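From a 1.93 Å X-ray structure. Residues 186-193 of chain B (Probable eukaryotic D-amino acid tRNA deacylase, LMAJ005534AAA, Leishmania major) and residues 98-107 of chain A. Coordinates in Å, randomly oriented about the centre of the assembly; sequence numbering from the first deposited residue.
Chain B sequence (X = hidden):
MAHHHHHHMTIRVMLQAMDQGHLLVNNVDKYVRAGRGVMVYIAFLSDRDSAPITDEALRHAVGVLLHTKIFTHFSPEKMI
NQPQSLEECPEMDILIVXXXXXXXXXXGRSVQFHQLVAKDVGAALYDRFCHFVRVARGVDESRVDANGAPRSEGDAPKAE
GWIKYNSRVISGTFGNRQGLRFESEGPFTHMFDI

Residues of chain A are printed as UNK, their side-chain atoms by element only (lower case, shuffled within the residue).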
ATOM      1  N   GLY B 186      -9.742  -6.120  -2.985  1.00 15.23           N
ATOM      2  CA  GLY B 186      -9.419  -5.154  -4.029  1.00 14.40           C
ATOM      3  C   GLY B 186      -9.050  -3.870  -3.327  1.00 15.08           C
ATOM      4  O   GLY B 186      -9.955  -3.184  -2.847  1.00 17.29           O
ATOM      5  N   PRO B 187      -7.752  -3.585  -3.164  1.00 15.03           N
ATOM      6  CA  PRO B 187      -7.324  -2.474  -2.304  1.00 14.74           C
ATOM      7  C   PRO B 187      -7.840  -1.125  -2.714  1.00 14.68           C
ATOM      8  O   PRO B 187      -7.980  -0.287  -1.809  1.00 14.50           O
ATOM      9  CB  PRO B 187      -5.786  -2.499  -2.384  1.00 16.70           C
ATOM     10  CG  PRO B 187      -5.427  -3.906  -2.879  1.00 18.31           C
ATOM     11  CD  PRO B 187      -6.603  -4.320  -3.731  1.00 16.89           C
ATOM     12  N   PHE B 188      -8.095  -0.886  -4.005  1.00 15.46           N
ATOM     13  CA  PHE B 188      -8.656   0.408  -4.451  1.00 14.46           C
ATOM     14  C   PHE B 188      -7.899   1.579  -3.833  1.00 13.26           C
ATOM     15  O   PHE B 188      -8.482   2.520  -3.284  1.00 13.15           O
ATOM     16  CB  PHE B 188     -10.129   0.459  -4.057  1.00 15.07           C
ATOM     17  CG  PHE B 188     -10.955   1.513  -4.750  1.00 10.35           C
ATOM     18  CD1 PHE B 188     -10.608   2.055  -5.983  1.00 15.42           C
ATOM     19  CD2 PHE B 188     -12.144   1.947  -4.140  1.00 16.11           C
ATOM     20  CE1 PHE B 188     -11.398   2.987  -6.590  1.00 13.24           C
ATOM     21  CE2 PHE B 188     -12.946   2.879  -4.748  1.00 15.66           C
ATOM     22  CZ  PHE B 188     -12.567   3.411  -5.989  1.00 18.81           C
ATOM     23  N   THR B 189      -6.586   1.516  -3.957  1.00 13.70           N
ATOM     24  CA  THR B 189      -5.684   2.357  -3.202  1.00 14.26           C
ATOM     25  C   THR B 189      -5.822   3.807  -3.593  1.00 14.49           C
ATOM     26  O   THR B 189      -5.855   4.133  -4.781  1.00 12.53           O
ATOM     27  CB  THR B 189      -4.227   1.879  -3.375  1.00 14.74           C
ATOM     28  OG1 THR B 189      -4.147   0.503  -2.984  1.00 13.59           O
ATOM     29  CG2 THR B 189      -3.271   2.603  -2.395  1.00 14.96           C
ATOM     30  N   HIS B 190      -5.982   4.650  -2.578  1.00 14.56           N
ATOM     31  CA  HIS B 190      -5.932   6.081  -2.751  1.00 14.51           C
ATOM     32  C   HIS B 190      -4.686   6.627  -2.043  1.00 14.75           C
ATOM     33  O   HIS B 190      -4.157   6.019  -1.089  1.00 12.95           O
ATOM     34  CB  HIS B 190      -7.210   6.758  -2.227  1.00 13.59           C
ATOM     35  CG  HIS B 190      -8.443   6.419  -3.019  1.00 14.46           C
ATOM     36  ND1 HIS B 190      -8.988   5.152  -3.043  1.00 16.98           N
ATOM     37  CD2 HIS B 190      -9.229   7.178  -3.822  1.00 14.81           C
ATOM     38  CE1 HIS B 190     -10.076   5.155  -3.795  1.00 16.50           C
ATOM     39  NE2 HIS B 190     -10.243   6.372  -4.284  1.00 17.28           N
ATOM     40  N   MET B 191      -4.232   7.761  -2.559  1.00 18.48           N
ATOM     41  CA  MET B 191      -3.126   8.534  -2.014  1.00 20.41           C
ATOM     42  C   MET B 191      -3.581   9.980  -1.937  1.00 19.37           C
ATOM     43  O   MET B 191      -3.807  10.573  -2.978  1.00 21.24           O
ATOM     44  CB  MET B 191      -1.923   8.414  -2.947  1.00 23.84           C
ATOM     45  CG  MET B 191      -0.561   8.819  -2.318  1.00 31.52           C
ATOM     46  SD  MET B 191      -0.321  10.544  -1.939  1.00 33.46           S
ATOM     47  CE  MET B 191      -0.019  11.210  -3.564  1.00 33.04           C
ATOM     48  N   PHE B 192      -3.750  10.532  -0.720  1.00 16.76           N
ATOM     49  CA  PHE B 192      -4.098  11.940  -0.539  1.00 17.62           C
ATOM     50  C   PHE B 192      -2.999  12.695   0.196  1.00 18.64           C
ATOM     51  O   PHE B 192      -2.501  12.228   1.220  1.00 18.18           O
ATOM     52  CB  PHE B 192      -5.375  12.131   0.275  1.00 18.09           C
ATOM     53  CG  PHE B 192      -6.587  11.439  -0.286  1.00 20.82           C
ATOM     54  CD1 PHE B 192      -6.747  11.235  -1.659  1.00 20.55           C
ATOM     55  CD2 PHE B 192      -7.593  11.009   0.573  1.00 21.12           C
ATOM     56  CE1 PHE B 192      -7.889  10.594  -2.162  1.00 20.36           C
ATOM     57  CE2 PHE B 192      -8.734  10.378   0.065  1.00 20.10           C
ATOM     58  CZ  PHE B 192      -8.869  10.159  -1.293  1.00 18.60           C
ATOM     59  N   ASP B 193      -2.614  13.848  -0.335  1.00 19.16           N
ATOM     60  CA  ASP B 193      -1.869  14.833   0.425  1.00 19.84           C
ATOM     61  C   ASP B 193      -2.855  15.824   1.007  1.00 20.20           C
ATOM     62  O   ASP B 193      -3.639  16.417   0.271  1.00 22.38           O
ATOM     63  CB  ASP B 193      -0.861  15.580  -0.454  1.00 21.63           C
ATOM     64  CG  ASP B 193       0.307  14.716  -0.831  1.00 20.05           C
ATOM     65  OD1 ASP B 193       0.489  13.696  -0.193  1.00 19.34           O
ATOM     66  OD2 ASP B 193       1.097  14.977  -1.733  1.00 20.10           O
TER
ATOM     67  N   UNK A  98      -2.101  -3.047 -10.980  1.00 14.87           N
ATOM     68  CA  UNK A  98      -2.625  -1.793 -11.507  1.00 15.96           C
ATOM     69  C   UNK A  98      -3.544  -1.182 -10.453  1.00 15.61           C
ATOM     70  O   UNK A  98      -4.447  -1.863  -9.957  1.00 14.64           O
ATOM     71  c   UNK A  98      -3.399  -2.222 -12.765  1.00 16.32           C
ATOM     72  c   UNK A  98      -3.787  -3.658 -12.538  1.00 16.23           C
ATOM     73  c   UNK A  98      -2.732  -4.225 -11.618  1.00 16.51           C
ATOM     74  N   UNK A  99      -3.269   0.068 -10.086  1.00 16.50           N
ATOM     75  CA  UNK A  99      -4.052   0.793  -9.095  1.00 15.31           C
ATOM     76  C   UNK A  99      -4.212   2.230  -9.548  1.00 13.84           C
ATOM     77  O   UNK A  99      -3.575   3.115  -9.012  1.00 15.83           O
ATOM     78  c   UNK A  99      -3.344   0.737  -7.744  1.00 14.48           C
ATOM     79  c   UNK A  99      -4.697  -0.957  -6.490  1.00 17.44           C
ATOM     80  n   UNK A  99      -5.551  -1.716  -7.210  1.00 14.02           N
ATOM     81  o   UNK A  99      -4.974  -0.487  -5.381  1.00 16.07           O
ATOM     82  c   UNK A  99      -3.356  -0.640  -7.117  1.00 14.88           C
ATOM     83  N   UNK A 100      -5.099   2.431 -10.523  1.00 14.43           N
ATOM     84  CA  UNK A 100      -5.309   3.711 -11.172  1.00 15.67           C
ATOM     85  C   UNK A 100      -5.845   4.738 -10.174  1.00 16.43           C
ATOM     86  O   UNK A 100      -5.616   5.938 -10.334  1.00 16.41           O
ATOM     87  c   UNK A 100      -6.273   3.538 -12.341  1.00 16.18           C
ATOM     88  N   UNK A 101      -6.505   4.239  -9.128  1.00 15.69           N
ATOM     89  CA  UNK A 101      -7.118   5.070  -8.083  1.00 13.99           C
ATOM     90  C   UNK A 101      -6.122   5.912  -7.271  1.00 14.19           C
ATOM     91  O   UNK A 101      -6.532   6.830  -6.553  1.00 15.95           O
ATOM     92  c   UNK A 101      -7.905   4.175  -7.137  1.00 14.95           C
ATOM     93  o   UNK A 101      -7.124   3.066  -6.698  1.00 10.50           O
ATOM     94  N   UNK A 102      -4.829   5.602  -7.390  1.00 16.37           N
ATOM     95  CA  UNK A 102      -3.720   6.424  -6.844  1.00 14.43           C
ATOM     96  C   UNK A 102      -3.715   7.880  -7.344  1.00 16.07           C
ATOM     97  O   UNK A 102      -3.119   8.764  -6.695  1.00 14.33           O
ATOM     98  c   UNK A 102      -2.355   5.804  -7.222  1.00 16.31           C
ATOM     99  c   UNK A 102      -1.950   4.496  -6.525  1.00 16.59           C
ATOM    100  c   UNK A 102      -0.728   3.864  -7.212  1.00 19.53           C
ATOM    101  c   UNK A 102      -1.691   4.731  -5.025  1.00 21.11           C
ATOM    102  N   UNK A 103      -4.363   8.113  -8.494  1.00 14.17           N
ATOM    103  CA  UNK A 103      -4.525   9.451  -9.052  1.00 15.18           C
ATOM    104  C   UNK A 103      -5.755  10.191  -8.563  1.00 12.61           C
ATOM    105  O   UNK A 103      -5.918  11.361  -8.885  1.00 13.89           O
ATOM    106  N   UNK A 104      -6.619   9.513  -7.804  1.00 14.65           N
ATOM    107  CA  UNK A 104      -7.768  10.134  -7.181  1.00 14.91           C
ATOM    108  C   UNK A 104      -7.389  11.303  -6.274  1.00 14.09           C
ATOM    109  O   UNK A 104      -6.333  11.278  -5.635  1.00 14.97           O
ATOM    110  N   UNK A 105      -8.219  12.338  -6.291  1.00 13.13           N
ATOM    111  CA  UNK A 105      -8.124  13.461  -5.381  1.00 13.33           C
ATOM    112  C   UNK A 105      -9.477  13.757  -4.735  1.00 12.95           C
ATOM    113  O   UNK A 105     -10.524  13.577  -5.349  1.00 14.28           O
ATOM    114  c   UNK A 105      -5.961  15.803  -7.603  1.00 28.72           C
ATOM    115  n   UNK A 105      -4.607  17.793  -8.045  1.00 39.12           N
ATOM    116  c   UNK A 105      -6.195  14.616  -6.674  1.00 19.87           C
ATOM    117  c   UNK A 105      -4.564  16.368  -7.552  1.00 35.20           C
ATOM    118  c   UNK A 105      -7.605  14.717  -6.103  1.00 14.63           C
ATOM    119  N   UNK A 106      -9.431  14.218  -3.494  1.00 11.26           N
ATOM    120  CA  UNK A 106     -10.609  14.678  -2.766  1.00 13.51           C
ATOM    121  C   UNK A 106     -11.254  15.891  -3.446  1.00 13.95           C
ATOM    122  O   UNK A 106     -10.571  16.843  -3.795  1.00 15.60           O
ATOM    123  c   UNK A 106      -9.793  13.780  -0.581  1.00 14.90           C
ATOM    124  c   UNK A 106     -11.386  15.787  -0.593  1.00 16.99           C
ATOM    125  c   UNK A 106     -10.217  15.039  -1.323  1.00 12.12           C
ATOM    126  N   UNK A 107     -12.571  15.806  -3.640  1.00 15.95           N
ATOM    127  CA  UNK A 107     -13.407  16.880  -4.152  1.00 18.72           C
ATOM    128  C   UNK A 107     -14.637  16.937  -3.250  1.00 19.56           C
ATOM    129  O   UNK A 107     -15.527  16.079  -3.354  1.00 18.26           O
ATOM    130  n   UNK A 107     -17.403  17.921  -8.221  1.00 41.31           N
ATOM    131  c   UNK A 107     -13.803  16.574  -5.599  1.00 20.54           C
ATOM    132  c   UNK A 107     -16.492  16.765  -8.126  1.00 39.13           C
ATOM    133  c   UNK A 107     -15.007  17.365  -6.163  1.00 29.07           C
ATOM    134  c   UNK A 107     -15.109  17.192  -7.680  1.00 34.99           C
TER
HETATM  135  O   HOH W   1      -6.074   8.700  -4.576  1.00 13.70           O
HETATM  136  O   HOH W   2      -4.091  12.497  -4.586  1.00 18.95           O

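Position 98 has three side-chain carbons that close a ring onto the backbone nitrogen, the mark of proline. Pro A98 makes no contact with chain B, but its carbonyl oxygen has a use at the next position.

Position 99 carries three carbons in an unbranched chain, the third bearing one oxygen and one nitrogen, and that oxygen lies 2.7 Å from Thr B189 OG1; a chain of this length ending in an amide is glutamine. Its CA-to-CB bond points toward chain B, and the two ends of the amide are used differently. OE1 of Gln A99 accepts two hydrogen bonds from one residue, from Thr B189 OG1 and, at 2.9 Å, from Thr B189 N, while NE2 of Gln A99 donates to O of Pro A98 at 3.0 Å. An amide suits the place because it offers an acceptor and a donor at once, and the bond to its own backbone helps fix which end faces Thr B189.

Position 100 has a single side-chain carbon and touches nothing on chain B, so it is alanine. The CA-to-CB bond of Ala A100 points away from chain B, where its one methyl has nothing to reach, and the residue opens a short 3-10 segment.

Position 101 has one carbon followed by one oxygen, which lies 2.5 Å from Thr B189 O: serine. The hydroxyl OG of Ser A101 donates to that oxygen, a very short bond, so that Thr B189 is held through its backbone N and O as well as its side chain. CB of Ser A101 lies over the face of the His B190 ring, 4.3 Å from the centroid, and 3.6 Å from CD1 of Phe B188. A small hydroxyl side chain combines this close packing with a hydrogen bond.

Position 102 shows four carbons forked at the second, with a branch-end carbon 3.7 Å from CG2 of Thr B189, hence leucine. That methyl, CD2 of Leu A102, is also 4.2 Å from CB of Met B191, an apolar neighbourhood beside the polar cluster.

Positions 103 and 104 have no side-chain atoms and are both glycine. Gly A103 ends the 3-10 segment, its N bonded to O of Ala A100 at 3.1 Å. At Gly A104 a CB would point toward chain B and come within 3.3 Å of CD2 of His B190, a tight fit, and within 3.0 Å of O of Ser A101.

Position 105 has four carbons in a row ending in nitrogen: lysine. The CA-to-CB bond of Lys A105 points away from chain B, and the residue is exposed, so its charge need not be buried.

Position 106 has one carbon carrying two more, and an outer carbon lies over the face of the Phe B192 ring, 3.6 Å from its centroid; this is valine. The short, branched apolar side chain of Val A106 gives a CH-pi contact through CG2 without needing polar partners.

Position 107 is again four carbons and a nitrogen, so Lys A107, exposed and out of reach of chain B.

The contact thus works in two parts. Direct hydrogen bonds grip Thr B189; farther along, water 2 donates to both Met B191 O (2.5 Å) and Gly A104 O (2.8 Å), bridging the backbones, and Val A106 packs on Phe B192.

Chain A (98-107) PQASLGGKVK
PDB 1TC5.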